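Local structure of alpha-fucosidase (Bifidobacterium bifidum, 2EAC) at residues P566-L571 / S669-D674; Q676-S681 / S719-A724. The protein probably hydrolyses alpha-L-fucosidic bonds through the family 95 glycoside hydrolase catalytic domain in this piece of a longer protein. One frame throughout, in Å; residues are numbered along the deposited sequence.

Contact 1 (P566-L571 / S669-D674). With DFU ((2S,3R,4S,5R)-2-methylpiperidine-3,4,5-triol), chain E.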
loop_
_atom_site.group_PDB
_atom_site.type_symbol
_atom_site.label_atom_id
_atom_site.label_comp_id
_atom_site.label_asym_id
_atom_site.label_seq_id
_atom_site.Cartn_x
_atom_site.Cartn_y
_atom_site.Cartn_z
ATOM N N PRO A 566 -1.909 14.984 10.782
ATOM C CA PRO A 566 -1.075 14.996 9.584
ATOM C C PRO A 566 -1.725 15.785 8.423
ATOM O O PRO A 566 -2.935 15.646 8.199
ATOM C CB PRO A 566 -0.946 13.513 9.229
ATOM C CG PRO A 566 -1.183 12.784 10.523
ATOM C CD PRO A 566 -2.227 13.617 11.232
ATOM N N GLU A 567 -0.985 16.675 7.757
ATOM C CA GLU A 567 0.255 17.271 8.243
ATOM C C GLU A 567 0.065 18.796 8.167
ATOM O O GLU A 567 0.698 19.476 7.377
ATOM C CB GLU A 567 1.470 16.801 7.427
ATOM C CG GLU A 567 1.964 15.370 7.792
ATOM C CD GLU A 567 3.282 14.966 7.118
ATOM O OE1 GLU A 567 3.703 13.781 7.301
ATOM O OE2 GLU A 567 3.879 15.812 6.385
ATOM N N GLN A 568 -0.830 19.318 8.997
ATOM C CA GLN A 568 -1.139 20.752 9.007
ATOM C C GLN A 568 -1.671 21.181 10.381
ATOM O O GLN A 568 -1.920 20.350 11.271
ATOM C CB GLN A 568 -2.156 21.125 7.911
ATOM C CG GLN A 568 -3.579 20.634 8.212
ATOM C CD GLN A 568 -4.705 21.245 7.354
ATOM O OE1 GLN A 568 -5.857 20.811 7.454
ATOM N NE2 GLN A 568 -4.388 22.234 6.534
ATOM N N GLY A 569 -1.851 22.486 10.547
ATOM C CA GLY A 569 -2.441 22.994 11.756
ATOM C C GLY A 569 -1.469 23.059 12.917
ATOM O O GLY A 569 -0.259 22.919 12.734
ATOM N N PRO A 570 -2.003 23.284 14.123
ATOM C CA PRO A 570 -1.245 23.442 15.375
ATOM C C PRO A 570 -0.564 22.181 15.882
ATOM O O PRO A 570 -1.100 21.060 15.759
ATOM C CB PRO A 570 -2.295 23.911 16.391
ATOM C CG PRO A 570 -3.535 24.145 15.630
ATOM C CD PRO A 570 -3.447 23.445 14.314
ATOM N N LEU A 571 0.616 22.375 16.473
ATOM C CA LEU A 571 1.364 21.285 17.075
ATOM C C LEU A 571 0.862 21.088 18.483
ATOM O O LEU A 571 0.775 22.063 19.253
ATOM C CB LEU A 571 2.878 21.583 17.152
ATOM C CG LEU A 571 3.809 21.774 15.957
ATOM C CD1 LEU A 571 5.265 21.866 16.459
ATOM C CD2 LEU A 571 3.680 20.657 14.985
ATOM N N SER A 669 -3.687 28.176 13.423
ATOM C CA SER A 669 -2.295 28.379 12.966
ATOM C C SER A 669 -1.827 27.191 12.143
ATOM O O SER A 669 -1.945 26.059 12.588
ATOM C CB SER A 669 -1.321 28.593 14.150
ATOM O OG SER A 669 -1.888 29.473 15.116
ATOM N N GLY A 670 -1.304 27.425 10.949
ATOM C CA GLY A 670 -0.768 26.289 10.169
ATOM C C GLY A 670 -1.786 25.508 9.339
ATOM O O GLY A 670 -1.424 24.564 8.620
ATOM N N TYR A 671 -3.052 25.897 9.416
ATOM C CA TYR A 671 -4.064 25.403 8.474
ATOM C C TYR A 671 -3.669 25.848 7.069
ATOM O O TYR A 671 -3.314 27.029 6.850
ATOM C CB TYR A 671 -5.466 25.914 8.857
ATOM C CG TYR A 671 -6.555 25.528 7.874
ATOM C CD1 TYR A 671 -7.204 24.290 7.973
ATOM C CD2 TYR A 671 -6.938 26.404 6.838
ATOM C CE1 TYR A 671 -8.229 23.928 7.073
ATOM C CE2 TYR A 671 -7.944 26.047 5.914
ATOM C CZ TYR A 671 -8.579 24.795 6.038
ATOM O OH TYR A 671 -9.565 24.424 5.152
ATOM N N GLN A 672 -3.680 24.909 6.118
ATOM C CA GLN A 672 -3.353 25.250 4.744
ATOM C C GLN A 672 -4.468 26.139 4.185
ATOM O O GLN A 672 -5.549 25.649 3.868
ATOM C CB GLN A 672 -3.150 24.006 3.878
ATOM C CG GLN A 672 -2.780 24.326 2.432
ATOM C CD GLN A 672 -2.364 23.101 1.666
ATOM O OE1 GLN A 672 -1.685 22.226 2.204
ATOM N NE2 GLN A 672 -2.765 23.025 0.402
ATOM N N ALA A 673 -4.162 27.435 4.058
ATOM C CA ALA A 673 -5.147 28.509 3.773
ATOM C C ALA A 673 -6.023 28.329 2.541
ATOM O O ALA A 673 -7.201 28.669 2.576
ATOM C CB ALA A 673 -4.455 29.892 3.739
ATOM N N ASP A 674 -5.489 27.808 1.442
ATOM C CA ASP A 674 -6.372 27.490 0.314
ATOM C C ASP A 674 -7.083 26.261 0.876
ATOM O O ASP A 674 -6.750 25.802 1.965
ATOM C CB ASP A 674 -5.588 27.295 -0.996
ATOM C CG ASP A 674 -4.734 25.982 -1.031
ATOM O OD1 ASP A 674 -4.795 25.144 -0.088
ATOM O OD2 ASP A 674 -4.023 25.779 -2.050
HETATM C C1 DFU E . 4.097 12.440 4.078
HETATM C C2 DFU E . 3.144 13.109 3.090
HETATM C C3 DFU E . 3.837 13.349 1.742
HETATM C C4 DFU E . 4.402 12.044 1.177
HETATM C C5 DFU E . 5.357 11.385 2.190
HETATM C C6 DFU E . 5.886 10.045 1.676
HETATM O O4 DFU E . 3.319 11.124 0.911
HETATM O O3 DFU E . 2.901 13.922 0.822
HETATM O O2 DFU E . 2.607 14.321 3.661
HETATM N N5 DFU E . 4.664 11.245 3.454
#

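Contact 2 (Q676-S681 / S719-A724). With DFU ((2S,3R,4S,5R)-2-methylpiperidine-3,4,5-triol), chain E.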
loop_
_atom_site.group_PDB
_atom_site.type_symbol
_atom_site.label_atom_id
_atom_site.label_comp_id
_atom_site.label_asym_id
_atom_site.label_seq_id
_atom_site.Cartn_x
_atom_site.Cartn_y
_atom_site.Cartn_z
ATOM N N GLN A 676 -6.917 23.103 0.390
ATOM C CA GLN A 676 -6.562 21.958 -0.444
ATOM C C GLN A 676 -5.568 21.058 0.195
ATOM O O GLN A 676 -4.869 20.312 -0.505
ATOM C CB GLN A 676 -6.052 22.439 -1.808
ATOM C CG GLN A 676 -7.038 23.426 -2.522
ATOM C CD GLN A 676 -8.426 22.828 -2.716
ATOM O OE1 GLN A 676 -8.560 21.717 -3.225
ATOM N NE2 GLN A 676 -9.459 23.556 -2.299
ATOM N N HIS A 677 -5.513 21.084 1.524
ATOM C CA HIS A 677 -4.491 20.290 2.209
ATOM C C HIS A 677 -4.526 18.838 1.719
ATOM O O HIS A 677 -5.591 18.240 1.616
ATOM C CB HIS A 677 -4.618 20.340 3.729
ATOM C CG HIS A 677 -3.485 19.652 4.416
ATOM N ND1 HIS A 677 -2.166 19.972 4.160
ATOM C CD2 HIS A 677 -3.462 18.624 5.296
ATOM C CE1 HIS A 677 -1.380 19.176 4.863
ATOM N NE2 HIS A 677 -2.143 18.354 5.564
ATOM N N ARG A 678 -3.362 18.272 1.413
ATOM C CA ARG A 678 -3.330 16.970 0.780
ATOM C C ARG A 678 -3.926 15.868 1.669
ATOM O O ARG A 678 -4.653 14.999 1.179
ATOM C CB ARG A 678 -1.910 16.630 0.325
ATOM C CG ARG A 678 -0.822 16.671 1.416
ATOM C CD ARG A 678 0.609 16.703 0.762
ATOM N NE ARG A 678 1.596 16.501 1.821
ATOM C CZ ARG A 678 1.912 17.416 2.743
ATOM N NH1 ARG A 678 1.374 18.635 2.686
ATOM N NH2 ARG A 678 2.784 17.110 3.710
ATOM N N HIS A 679 -3.595 15.905 2.962
ATOM C CA HIS A 679 -4.140 14.946 3.956
ATOM C C HIS A 679 -5.591 15.326 4.274
ATOM O O HIS A 679 -5.956 16.508 4.230
ATOM C CB HIS A 679 -3.303 14.977 5.253
ATOM C CG HIS A 679 -1.925 14.398 5.118
ATOM N ND1 HIS A 679 -1.619 13.098 5.491
ATOM C CD2 HIS A 679 -0.769 14.942 4.660
ATOM C CE1 HIS A 679 -0.338 12.865 5.246
ATOM N NE2 HIS A 679 0.201 13.968 4.752
ATOM N N MET A 680 -6.409 14.329 4.594
ATOM C CA MET A 680 -7.740 14.574 5.122
ATOM C C MET A 680 -7.875 13.704 6.362
ATOM O O MET A 680 -8.677 12.769 6.418
ATOM C CB MET A 680 -8.805 14.252 4.070
ATOM C CG MET A 680 -8.561 14.988 2.724
ATOM S SD MET A 680 -9.953 14.781 1.594
ATOM C CE MET A 680 -9.975 12.996 1.416
ATOM N N SER A 681 -7.049 14.017 7.363
ATOM C CA SER A 681 -6.770 13.094 8.448
ATOM C C SER A 681 -8.013 12.973 9.300
ATOM O O SER A 681 -8.177 12.021 10.044
ATOM C CB SER A 681 -5.538 13.570 9.239
ATOM O OG SER A 681 -4.356 13.335 8.462
ATOM N N SER A 719 -6.372 20.124 -8.341
ATOM C CA SER A 719 -5.470 18.991 -8.380
ATOM C C SER A 719 -4.789 18.790 -7.040
ATOM O O SER A 719 -4.942 19.599 -6.121
ATOM C CB SER A 719 -4.428 19.178 -9.487
ATOM O OG SER A 719 -3.650 17.996 -9.623
ATOM N N ASN A 720 -4.028 17.702 -6.922
ATOM C CA ASN A 720 -3.297 17.397 -5.678
ATOM C C ASN A 720 -2.245 16.288 -5.949
ATOM O O ASN A 720 -2.089 15.847 -7.067
ATOM C CB ASN A 720 -4.292 17.008 -4.546
ATOM C CG ASN A 720 -3.899 17.603 -3.208
ATOM O OD1 ASN A 720 -2.765 17.440 -2.740
ATOM N ND2 ASN A 720 -4.834 18.310 -2.584
ATOM N N THR A 721 -1.507 15.856 -4.941
ATOM C CA THR A 721 -0.557 14.734 -5.127
ATOM C C THR A 721 -1.354 13.484 -5.533
ATOM O O THR A 721 -2.513 13.338 -5.169
ATOM C CB THR A 721 0.227 14.433 -3.827
ATOM O OG1 THR A 721 -0.649 13.861 -2.863
ATOM C CG2 THR A 721 0.803 15.696 -3.211
ATOM N N GLY A 722 -0.737 12.568 -6.254
ATOM C CA GLY A 722 -1.412 11.333 -6.647
ATOM C C GLY A 722 -2.097 10.579 -5.509
ATOM O O GLY A 722 -3.225 10.094 -5.675
ATOM N N TRP A 723 -1.424 10.470 -4.360
ATOM C CA TRP A 723 -2.019 9.762 -3.231
ATOM C C TRP A 723 -3.200 10.541 -2.623
ATOM O O TRP A 723 -4.178 9.935 -2.154
ATOM C CB TRP A 723 -0.978 9.416 -2.146
ATOM C CG TRP A 723 -0.454 10.567 -1.309
ATOM C CD1 TRP A 723 0.761 11.218 -1.455
ATOM C CD2 TRP A 723 -1.118 11.215 -0.213
ATOM N NE1 TRP A 723 0.873 12.232 -0.526
ATOM C CE2 TRP A 723 -0.250 12.247 0.256
ATOM C CE3 TRP A 723 -2.370 11.043 0.410
ATOM C CZ2 TRP A 723 -0.581 13.074 1.316
ATOM C CZ3 TRP A 723 -2.693 11.876 1.471
ATOM C CH2 TRP A 723 -1.800 12.875 1.912
ATOM N N ALA A 724 -3.080 11.868 -2.604
ATOM C CA ALA A 724 -4.115 12.728 -2.051
ATOM C C ALA A 724 -5.350 12.599 -2.934
ATOM O O ALA A 724 -6.477 12.558 -2.444
ATOM C CB ALA A 724 -3.631 14.160 -1.989
HETATM C C1 DFU E . 4.097 12.440 4.078
HETATM C C2 DFU E . 3.144 13.109 3.090
HETATM C C3 DFU E . 3.837 13.349 1.742
HETATM C C4 DFU E . 4.402 12.044 1.177
HETATM C C5 DFU E . 5.357 11.385 2.190
HETATM C C6 DFU E . 5.886 10.045 1.676
HETATM O O4 DFU E . 3.319 11.124 0.911
HETATM O O3 DFU E . 2.901 13.922 0.822
HETATM O O2 DFU E . 2.607 14.321 3.661
HETATM N N5 DFU E . 4.664 11.245 3.454
HETATM O O HOH W 1 -7.188 19.513 -3.802
#

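Contact 1 (P566-L571 / S669-D674)
Gly569 and Gly670 meet backbone to backbone, their CA atoms 4.0 Å apart, and form the tight part of the contact. Gly569 N donates to Gly670 O over 2.9 Å, and the bond is nearly straight at its hydrogen (166°). Ser669 O sits 3.2 Å from Gly569 CA in a CH...O contact and also touches CD of the Pro570 ring at 3.5 Å. Both glycines have positive phi, and a CB on Gly670 would collide with Gly569 O. Next to them, Gln568 sets its CG between the backbone N and the carbonyl carbon (chi1 72°), which lays the extended chain alongside Tyr671; the two side chains run side by side in the same direction, their amide and ring planes 33° apart. Tyr671 OH goes on to Asn675. The loose side lies at Ser669, which faces solvent beside the paired glycines and meets 566-571 through its carbonyl O. Gln672 NE2 turns to the syn side of Asp674 OD1 (3.0 Å), while its OE1 bonds His677, whose other nitrogen meets Glu567 N. Glu567, after a cis peptide bond, points away from 669-674 and extends to the iminosugar, where OE2 makes a weak bond to DFU O2 at 3.4 Å. OE2 also forms a salt bridge with Arg678, and OE1 bonds Asn422. With an alanine in place of Glu567 the carboxylate would be gone, probably leaving Arg678 without its charged mate and Asn422 without this acceptor. A surface loop pairing thus backs a ligand-binding segment: through Gln672 and His677 the loop holds the backbone of Glu567, while Arg678 and Asn422 probably fix the rotation of its carboxylate beside the sugar mimic.

Contact 2 (Q676-S681 / S719-A724)
The His679 imidazole has Trp723 CH2 centred over one face, 3.4 Å above its plane, and DFU O2 at its edge. The two rings form an edge-to-face pair with planes 61° apart, the indole supplying the edge. One face of the indole takes Thr721 OG1 and, farther off, Ala724 CB, both toward the rim; DFU O3 lies at the ring edge, bonded to Trp723 NE1 at 3.0 Å. The Arg678 guanidinium carries His679 CD2 near the rim of one face and DFU O2 at its edge. With chi1 at 56°, Arg678 starts between its backbone N and carbonyl carbon and then extends past the indole, CG 3.6 Å from Trp723 CZ2. Its NE reaches DFU O3, its NH2 reaches DFU O2 at 2.8 Å, and NE adds a weak bond to O2.

Away from the ligand, the Asn720 side chain grips the other segment's backbone: ND2 donates to Gln676 O at 2.9 Å, and a water links ND2 to Gln676 OE1. Asn720 OD1 accepts from Thr721 N in the carbonyl plane, on a lone pair, and touches Arg678 CB. Thr721 is the N-cap of helix 722-735, its OG1 accepting from Ala724 N at 3.2 Å. Arg728, on the same helix, bonds the carbonyls of His677 and Arg678.

From this contact, O2 of the iminosugar is held by Arg678 and by His679, whose NE2 lies 2.7 Å from it, and O3 by Arg678 and Trp723. This is one side of the ligand site; His761 and Asn424 also bond the ligand. Gripping both oxygens from several sides is consistent with recognition of these two hydroxyls.

In the fold
Within the catalytic domain, an (alpha/alpha)6 barrel in this family, the chain leaves strand 558-565, turns through 566-571 and returns as strand 570-574. Helices 577-596 and 632-639 follow before the long loop in which 669-674 comes back, closing contact 1 across 97 residues. The same loop runs straight on into 676-681; then, past helix 700-711, the start of helix 722-735 closes contact 2. The two closures follow one another in series, neither nesting nor crossing, with centres about 13 Å apart. They touch directly: Pro566 O meets Ser681 OG in a probable hydrogen bond. The loop thus ties the small three-stranded sheet to the start of helix 722-735, and both contacts reach the ligand.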